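Local coordinates for Orf c02003 protein (Sulfolobus solfataricus P2, PDB 2Q00) that is of unknown function but belongs to the archaeal PaREP1 family and folds as a compact, all-helical single chain, at residues E78-L89 and L107-F117. Residues are numbered along the deposited sequence; the frame is centred on the assembly and turned at random.
Sequences EIPILWKSAWTL and LKEDVRKLVIF
Leu82 inserts as a knob among Asp110, Lys113, Leu114 and Phe117: its CD2 meets the Phe117 ring at the edge and in plane, 3.7 Å from CE2, while its CG lies 3.4 Å from Asp110 O. One turn on, Ser85 OG donates to Asp110 OD2 at 2.6 Å, reaching the carboxylate on its anti side, 28° out of plane. Toward the N-terminal end of segment 78-89, Lys113 NZ bridges to Glu78, 2.8 Å from OE1 on the syn lone pair, with a weaker bond to OE2. Lys113 arrives extended, CG anti to the backbone N (chi1 -161°), and meets the Glu78 chain nearly perpendicularly. Replacing Glu78 with an alanine would probably leave the Lys113 ammonium without this carboxylate and free to swing. At the other end, the Leu89 and Leu107 side chains lie antiparallel alongside one another, Leu89 CG 3.7 Å from Leu107 CB, and Leu89 CD1 also touches Val111 CG2. Behind this layer, Ile79 and Trp83 border Leu114, and Trp83 packs on Ile38 of helix 23-45 and edge-to-face with Phe66. The axes of segments 79-89 and 107-117 approach to 8.1 Å, their directions 133° apart, an inclined antiparallel packing of consecutive helices in an all-helical bundle.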
ATOM      1  N   GLU A  78      -1.384  -9.895  -9.531  1.00 55.30           N
ATOM      2  CA  GLU A  78      -1.369  -9.859  -8.069  1.00 52.41           C
ATOM      3  C   GLU A  78      -1.733  -8.576  -7.328  1.00 52.96           C
ATOM      4  O   GLU A  78      -2.223  -8.644  -6.203  1.00 52.51           O
ATOM      5  CB  GLU A  78      -0.002 -10.268  -7.535  1.00 51.74           C
ATOM      6  CG  GLU A  78       0.524 -11.599  -7.992  1.00 47.33           C
ATOM      7  CD  GLU A  78       1.733 -12.016  -7.173  1.00 45.68           C
ATOM      8  OE1 GLU A  78       1.576 -12.223  -5.944  1.00 44.99           O
ATOM      9  OE2 GLU A  78       2.840 -12.124  -7.745  1.00 46.76           O
ATOM     10  N   ILE A  79      -1.522  -7.405  -7.916  1.00 53.69           N
ATOM     11  CA  ILE A  79      -1.780  -6.203  -7.125  1.00 55.04           C
ATOM     12  C   ILE A  79      -3.178  -6.029  -6.554  1.00 53.06           C
ATOM     13  O   ILE A  79      -3.328  -5.505  -5.447  1.00 55.64           O
ATOM     14  CB  ILE A  79      -1.316  -4.887  -7.842  1.00 56.28           C
ATOM     15  CG1 ILE A  79      -2.402  -4.349  -8.752  1.00 57.34           C
ATOM     16  CG2 ILE A  79      -0.020  -5.145  -8.640  1.00 54.20           C
ATOM     17  CD1 ILE A  79      -2.515  -5.109 -10.043  1.00 74.87           C
ATOM     18  N   PRO A  80      -4.220  -6.466  -7.271  1.00 52.49           N
ATOM     19  CA  PRO A  80      -5.528  -6.263  -6.638  1.00 51.61           C
ATOM     20  C   PRO A  80      -5.630  -7.025  -5.313  1.00 52.19           C
ATOM     21  O   PRO A  80      -6.256  -6.556  -4.365  1.00 55.16           O
ATOM     22  CB  PRO A  80      -6.515  -6.770  -7.691  1.00 51.94           C
ATOM     23  CG  PRO A  80      -5.709  -7.808  -8.451  1.00 52.23           C
ATOM     24  CD  PRO A  80      -4.352  -7.149  -8.570  1.00 54.91           C
ATOM     25  N   ILE A  81      -5.000  -8.190  -5.225  1.00 52.55           N
ATOM     26  CA  ILE A  81      -5.058  -8.938  -3.977  1.00 54.29           C
ATOM     27  C   ILE A  81      -4.033  -8.468  -2.943  1.00 50.56           C
ATOM     28  O   ILE A  81      -4.249  -8.635  -1.744  1.00 49.05           O
ATOM     29  CB  ILE A  81      -4.952 -10.453  -4.228  1.00 55.02           C
ATOM     30  CG1 ILE A  81      -4.002 -10.736  -5.381  1.00 63.75           C
ATOM     31  CG2 ILE A  81      -6.329 -11.007  -4.584  1.00 63.22           C
ATOM     32  CD1 ILE A  81      -3.828 -12.215  -5.684  1.00 68.81           C
ATOM     33  N   LEU A  82      -2.932  -7.869  -3.390  1.00 50.04           N
ATOM     34  CA  LEU A  82      -1.946  -7.338  -2.450  1.00 44.67           C
ATOM     35  C   LEU A  82      -2.632  -6.140  -1.804  1.00 45.55           C
ATOM     36  O   LEU A  82      -2.497  -5.883  -0.600  1.00 45.63           O
ATOM     37  CB  LEU A  82      -0.681  -6.890  -3.178  1.00 46.04           C
ATOM     38  CG  LEU A  82       0.395  -7.942  -3.467  1.00 46.43           C
ATOM     39  CD1 LEU A  82      -0.251  -9.253  -3.838  1.00 52.57           C
ATOM     40  CD2 LEU A  82       1.299  -7.458  -4.592  1.00 40.61           C
ATOM     41  N   TRP A  83      -3.392  -5.414  -2.610  1.00 45.18           N
ATOM     42  CA  TRP A  83      -4.112  -4.263  -2.095  1.00 48.87           C
ATOM     43  C   TRP A  83      -5.088  -4.635  -0.964  1.00 50.78           C
ATOM     44  O   TRP A  83      -5.208  -3.899   0.022  1.00 52.97           O
ATOM     45  CB  TRP A  83      -4.876  -3.553  -3.221  1.00 49.60           C
ATOM     46  CG  TRP A  83      -5.695  -2.429  -2.687  1.00 50.09           C
ATOM     47  CD1 TRP A  83      -7.057  -2.372  -2.598  1.00 51.18           C
ATOM     48  CD2 TRP A  83      -5.200  -1.234  -2.057  1.00 47.50           C
ATOM     49  NE1 TRP A  83      -7.438  -1.220  -1.945  1.00 57.70           N
ATOM     50  CE2 TRP A  83      -6.319  -0.505  -1.604  1.00 52.89           C
ATOM     51  CE3 TRP A  83      -3.918  -0.714  -1.830  1.00 54.16           C
ATOM     52  CZ2 TRP A  83      -6.196   0.722  -0.937  1.00 53.19           C
ATOM     53  CZ3 TRP A  83      -3.793   0.504  -1.168  1.00 49.89           C
ATOM     54  CH2 TRP A  83      -4.929   1.207  -0.730  1.00 49.77           C
ATOM     55  N   LYS A  84      -5.783  -5.767  -1.098  1.00 55.48           N
ATOM     56  CA  LYS A  84      -6.730  -6.187  -0.059  1.00 55.58           C
ATOM     57  C   LYS A  84      -6.030  -6.266   1.295  1.00 50.19           C
ATOM     58  O   LYS A  84      -6.544  -5.757   2.296  1.00 51.73           O
ATOM     59  CB  LYS A  84      -7.354  -7.543  -0.405  1.00 57.94           C
ATOM     60  CG  LYS A  84      -8.258  -7.515  -1.640  1.00 60.87           C
ATOM     61  CD  LYS A  84      -8.976  -8.857  -1.848  1.00 64.85           C
ATOM     62  CE  LYS A  84      -9.847  -8.861  -3.111  1.00 77.21           C
ATOM     63  NZ  LYS A  84      -9.056  -8.732  -4.378  1.00 76.93           N
ATOM     64  N   SER A  85      -4.856  -6.901   1.314  1.00 46.25           N
ATOM     65  CA  SER A  85      -4.055  -7.025   2.536  1.00 45.90           C
ATOM     66  C   SER A  85      -3.792  -5.644   3.146  1.00 47.44           C
ATOM     67  O   SER A  85      -3.855  -5.456   4.375  1.00 45.69           O
ATOM     68  CB  SER A  85      -2.710  -7.671   2.230  1.00 47.06           C
ATOM     69  OG  SER A  85      -2.886  -8.935   1.640  1.00 46.22           O
ATOM     70  N   ALA A  86      -3.479  -4.684   2.282  1.00 44.41           N
ATOM     71  CA  ALA A  86      -3.219  -3.333   2.739  1.00 42.51           C
ATOM     72  C   ALA A  86      -4.492  -2.822   3.424  1.00 44.85           C
ATOM     73  O   ALA A  86      -4.440  -2.247   4.520  1.00 44.54           O
ATOM     74  CB  ALA A  86      -2.835  -2.421   1.535  1.00 37.24           C
ATOM     75  N   TRP A  87      -5.635  -3.050   2.778  1.00 43.23           N
ATOM     76  CA  TRP A  87      -6.917  -2.605   3.316  1.00 42.79           C
ATOM     77  C   TRP A  87      -7.162  -3.243   4.678  1.00 42.41           C
ATOM     78  O   TRP A  87      -7.571  -2.564   5.619  1.00 41.47           O
ATOM     79  CB  TRP A  87      -8.047  -2.959   2.330  1.00 46.49           C
ATOM     80  CG  TRP A  87      -9.406  -2.419   2.710  1.00 53.55           C
ATOM     81  CD1 TRP A  87     -10.513  -3.148   3.070  1.00 55.42           C
ATOM     82  CD2 TRP A  87      -9.787  -1.041   2.820  1.00 56.55           C
ATOM     83  NE1 TRP A  87     -11.551  -2.305   3.404  1.00 52.08           N
ATOM     84  CE2 TRP A  87     -11.134  -1.008   3.261  1.00 56.32           C
ATOM     85  CE3 TRP A  87      -9.124   0.170   2.596  1.00 52.61           C
ATOM     86  CZ2 TRP A  87     -11.823   0.190   3.481  1.00 56.23           C
ATOM     87  CZ3 TRP A  87      -9.810   1.360   2.817  1.00 55.29           C
ATOM     88  CH2 TRP A  87     -11.145   1.361   3.257  1.00 56.94           C
ATOM     89  N   THR A  88      -6.885  -4.543   4.784  1.00 42.70           N
ATOM     90  CA  THR A  88      -7.078  -5.276   6.044  1.00 45.24           C
ATOM     91  C   THR A  88      -6.242  -4.658   7.147  1.00 45.12           C
ATOM     92  O   THR A  88      -6.696  -4.500   8.287  1.00 45.40           O
ATOM     93  CB  THR A  88      -6.645  -6.741   5.947  1.00 44.87           C
ATOM     94  OG1 THR A  88      -7.363  -7.394   4.894  1.00 46.34           O
ATOM     95  CG2 THR A  88      -6.907  -7.442   7.273  1.00 41.63           C
ATOM     96  N   LEU A  89      -5.001  -4.338   6.808  1.00 46.78           N
ATOM     97  CA  LEU A  89      -4.111  -3.713   7.765  1.00 44.44           C
ATOM     98  C   LEU A  89      -4.753  -2.402   8.205  1.00 46.83           C
ATOM     99  O   LEU A  89      -4.763  -2.074   9.391  1.00 46.86           O
ATOM    100  CB  LEU A  89      -2.737  -3.443   7.121  1.00 44.81           C
ATOM    101  CG  LEU A  89      -1.784  -4.638   7.073  1.00 39.58           C
ATOM    102  CD1 LEU A  89      -0.571  -4.354   6.228  1.00 36.95           C
ATOM    103  CD2 LEU A  89      -1.382  -4.961   8.499  1.00 40.25           C
ATOM    104  N   LEU A 107       0.484  -9.921   6.529  1.00 49.89           N
ATOM    105  CA  LEU A 107      -0.138  -8.958   5.624  1.00 47.57           C
ATOM    106  C   LEU A 107       0.896  -7.952   5.111  1.00 46.40           C
ATOM    107  O   LEU A 107       0.969  -7.697   3.910  1.00 46.37           O
ATOM    108  CB  LEU A 107      -1.288  -8.212   6.327  1.00 46.80           C
ATOM    109  CG  LEU A 107      -2.520  -9.015   6.797  1.00 44.09           C
ATOM    110  CD1 LEU A 107      -3.320  -8.198   7.800  1.00 36.23           C
ATOM    111  CD2 LEU A 107      -3.400  -9.398   5.618  1.00 41.37           C
ATOM    112  N   LYS A 108       1.699  -7.394   6.016  1.00 44.85           N
ATOM    113  CA  LYS A 108       2.721  -6.411   5.639  1.00 45.36           C
ATOM    114  C   LYS A 108       3.605  -6.960   4.518  1.00 45.70           C
ATOM    115  O   LYS A 108       4.103  -6.208   3.680  1.00 46.65           O
ATOM    116  CB  LYS A 108       3.590  -6.037   6.856  1.00 43.81           C
ATOM    117  CG  LYS A 108       5.089  -6.338   6.688  1.00 46.16           C
ATOM    118  CD  LYS A 108       5.625  -7.043   7.914  1.00 37.82           C
ATOM    119  CE  LYS A 108       7.154  -7.004   7.990  1.00 42.65           C
ATOM    120  NZ  LYS A 108       7.851  -7.678   6.855  1.00 50.28           N
ATOM    121  N   GLU A 109       3.789  -8.277   4.496  1.00 44.45           N
ATOM    122  CA  GLU A 109       4.617  -8.891   3.460  1.00 45.48           C
ATOM    123  C   GLU A 109       4.004  -8.675   2.072  1.00 42.58           C
ATOM    124  O   GLU A 109       4.724  -8.569   1.082  1.00 44.11           O
ATOM    125  CB  GLU A 109       4.798 -10.385   3.744  1.00 45.63           C
ATOM    126  CG  GLU A 109       5.963 -11.030   2.996  1.00 59.09           C
ATOM    127  CD  GLU A 109       7.296 -10.282   3.171  1.00 67.08           C
ATOM    128  OE1 GLU A 109       7.682  -9.926   4.322  1.00 60.51           O
ATOM    129  OE2 GLU A 109       7.963 -10.062   2.138  1.00 70.41           O
ATOM    130  N   ASP A 110       2.680  -8.611   1.997  1.00 42.96           N
ATOM    131  CA  ASP A 110       2.015  -8.378   0.713  1.00 44.11           C
ATOM    132  C   ASP A 110       2.228  -6.906   0.298  1.00 45.82           C
ATOM    133  O   ASP A 110       2.241  -6.567  -0.903  1.00 40.55           O
ATOM    134  CB  ASP A 110       0.508  -8.685   0.813  1.00 45.51           C
ATOM    135  CG  ASP A 110       0.203 -10.186   0.919  1.00 52.90           C
ATOM    136  OD1 ASP A 110       0.946 -11.018   0.345  1.00 50.71           O
ATOM    137  OD2 ASP A 110      -0.808 -10.535   1.569  1.00 56.67           O
ATOM    138  N   VAL A 111       2.370  -6.037   1.298  1.00 45.28           N
ATOM    139  CA  VAL A 111       2.625  -4.624   1.039  1.00 50.15           C
ATOM    140  C   VAL A 111       4.028  -4.483   0.430  1.00 49.07           C
ATOM    141  O   VAL A 111       4.214  -3.763  -0.548  1.00 50.44           O
ATOM    142  CB  VAL A 111       2.571  -3.788   2.333  1.00 48.24           C
ATOM    143  CG1 VAL A 111       2.939  -2.345   2.027  1.00 56.95           C
ATOM    144  CG2 VAL A 111       1.181  -3.864   2.943  1.00 52.47           C
ATOM    145  N   ARG A 112       5.002  -5.186   1.009  1.00 49.25           N
ATOM    146  CA  ARG A 112       6.374  -5.135   0.519  1.00 50.32           C
ATOM    147  C   ARG A 112       6.426  -5.443  -0.972  1.00 52.11           C
ATOM    148  O   ARG A 112       7.059  -4.728  -1.750  1.00 54.64           O
ATOM    149  CB  ARG A 112       7.255  -6.148   1.253  1.00 51.05           C
ATOM    150  CG  ARG A 112       8.758  -5.866   1.139  1.00 58.04           C
ATOM    151  CD  ARG A 112       9.607  -7.145   1.207  1.00 61.14           C
ATOM    152  NE  ARG A 112      10.925  -6.928   1.816  1.00 72.54           N
ATOM    153  CZ  ARG A 112      11.846  -6.060   1.387  1.00 80.70           C
ATOM    154  NH1 ARG A 112      11.624  -5.290   0.321  1.00 79.46           N
ATOM    155  NH2 ARG A 112      12.998  -5.949   2.040  1.00 75.23           N
ATOM    156  N   LYS A 113       5.752  -6.513  -1.366  1.00 50.46           N
ATOM    157  CA  LYS A 113       5.720  -6.944  -2.759  1.00 47.59           C
ATOM    158  C   LYS A 113       5.084  -5.866  -3.626  1.00 44.44           C
ATOM    159  O   LYS A 113       5.465  -5.649  -4.772  1.00 43.98           O
ATOM    160  CB  LYS A 113       4.919  -8.254  -2.867  1.00 48.89           C
ATOM    161  CG  LYS A 113       5.164  -9.058  -4.139  1.00 56.99           C
ATOM    162  CD  LYS A 113       4.632 -10.494  -3.994  1.00 64.47           C
ATOM    163  CE  LYS A 113       4.877 -11.344  -5.240  1.00 65.88           C
ATOM    164  NZ  LYS A 113       4.253 -12.693  -5.097  1.00 68.92           N
ATOM    165  N   LEU A 114       4.103  -5.191  -3.063  1.00 44.61           N
ATOM    166  CA  LEU A 114       3.415  -4.147  -3.788  1.00 45.45           C
ATOM    167  C   LEU A 114       4.354  -2.964  -3.953  1.00 46.22           C
ATOM    168  O   LEU A 114       4.479  -2.394  -5.034  1.00 43.84           O
ATOM    169  CB  LEU A 114       2.171  -3.735  -3.005  1.00 44.73           C
ATOM    170  CG  LEU A 114       1.294  -2.647  -3.598  1.00 45.53           C
ATOM    171  CD1 LEU A 114       0.972  -2.957  -5.054  1.00 42.56           C
ATOM    172  CD2 LEU A 114       0.036  -2.533  -2.755  1.00 44.82           C
ATOM    173  N   VAL A 115       5.027  -2.612  -2.869  1.00 46.54           N
ATOM    174  CA  VAL A 115       5.938  -1.486  -2.885  1.00 49.19           C
ATOM    175  C   VAL A 115       7.007  -1.661  -3.954  1.00 53.04           C
ATOM    176  O   VAL A 115       7.229  -0.760  -4.763  1.00 54.62           O
ATOM    177  CB  VAL A 115       6.602  -1.297  -1.504  1.00 45.74           C
ATOM    178  CG1 VAL A 115       7.668  -0.226  -1.569  1.00 43.69           C
ATOM    179  CG2 VAL A 115       5.542  -0.914  -0.478  1.00 44.28           C
ATOM    180  N   ILE A 116       7.645  -2.829  -3.972  1.00 56.99           N
ATOM    181  CA  ILE A 116       8.700  -3.087  -4.942  1.00 58.65           C
ATOM    182  C   ILE A 116       8.177  -3.106  -6.371  1.00 58.33           C
ATOM    183  O   ILE A 116       8.868  -2.671  -7.283  1.00 61.02           O
ATOM    184  CB  ILE A 116       9.428  -4.407  -4.643  1.00 60.55           C
ATOM    185  CG1 ILE A 116       8.463  -5.579  -4.794  1.00 71.78           C
ATOM    186  CG2 ILE A 116      10.015  -4.362  -3.225  1.00 57.98           C
ATOM    187  CD1 ILE A 116       9.130  -6.946  -4.712  1.00 83.50           C
ATOM    188  N   PHE A 117       6.964  -3.599  -6.578  1.00 59.23           N
ATOM    189  CA  PHE A 117       6.418  -3.604  -7.922  1.00 60.43           C
ATOM    190  C   PHE A 117       6.406  -2.165  -8.418  1.00 59.57           C
ATOM    191  O   PHE A 117       6.810  -1.889  -9.546  1.00 60.63           O
ATOM    192  CB  PHE A 117       4.990  -4.168  -7.947  1.00 59.84           C
ATOM    193  CG  PHE A 117       4.923  -5.675  -7.954  1.00 67.89           C
ATOM    194  CD1 PHE A 117       5.784  -6.423  -8.761  1.00 72.37           C
ATOM    195  CD2 PHE A 117       3.965  -6.347  -7.190  1.00 68.74           C
ATOM    196  CE1 PHE A 117       5.690  -7.820  -8.807  1.00 72.92           C
ATOM    197  CE2 PHE A 117       3.862  -7.735  -7.229  1.00 62.08           C
ATOM    198  CZ  PHE A 117       4.722  -8.478  -8.037  1.00 64.12           C
TER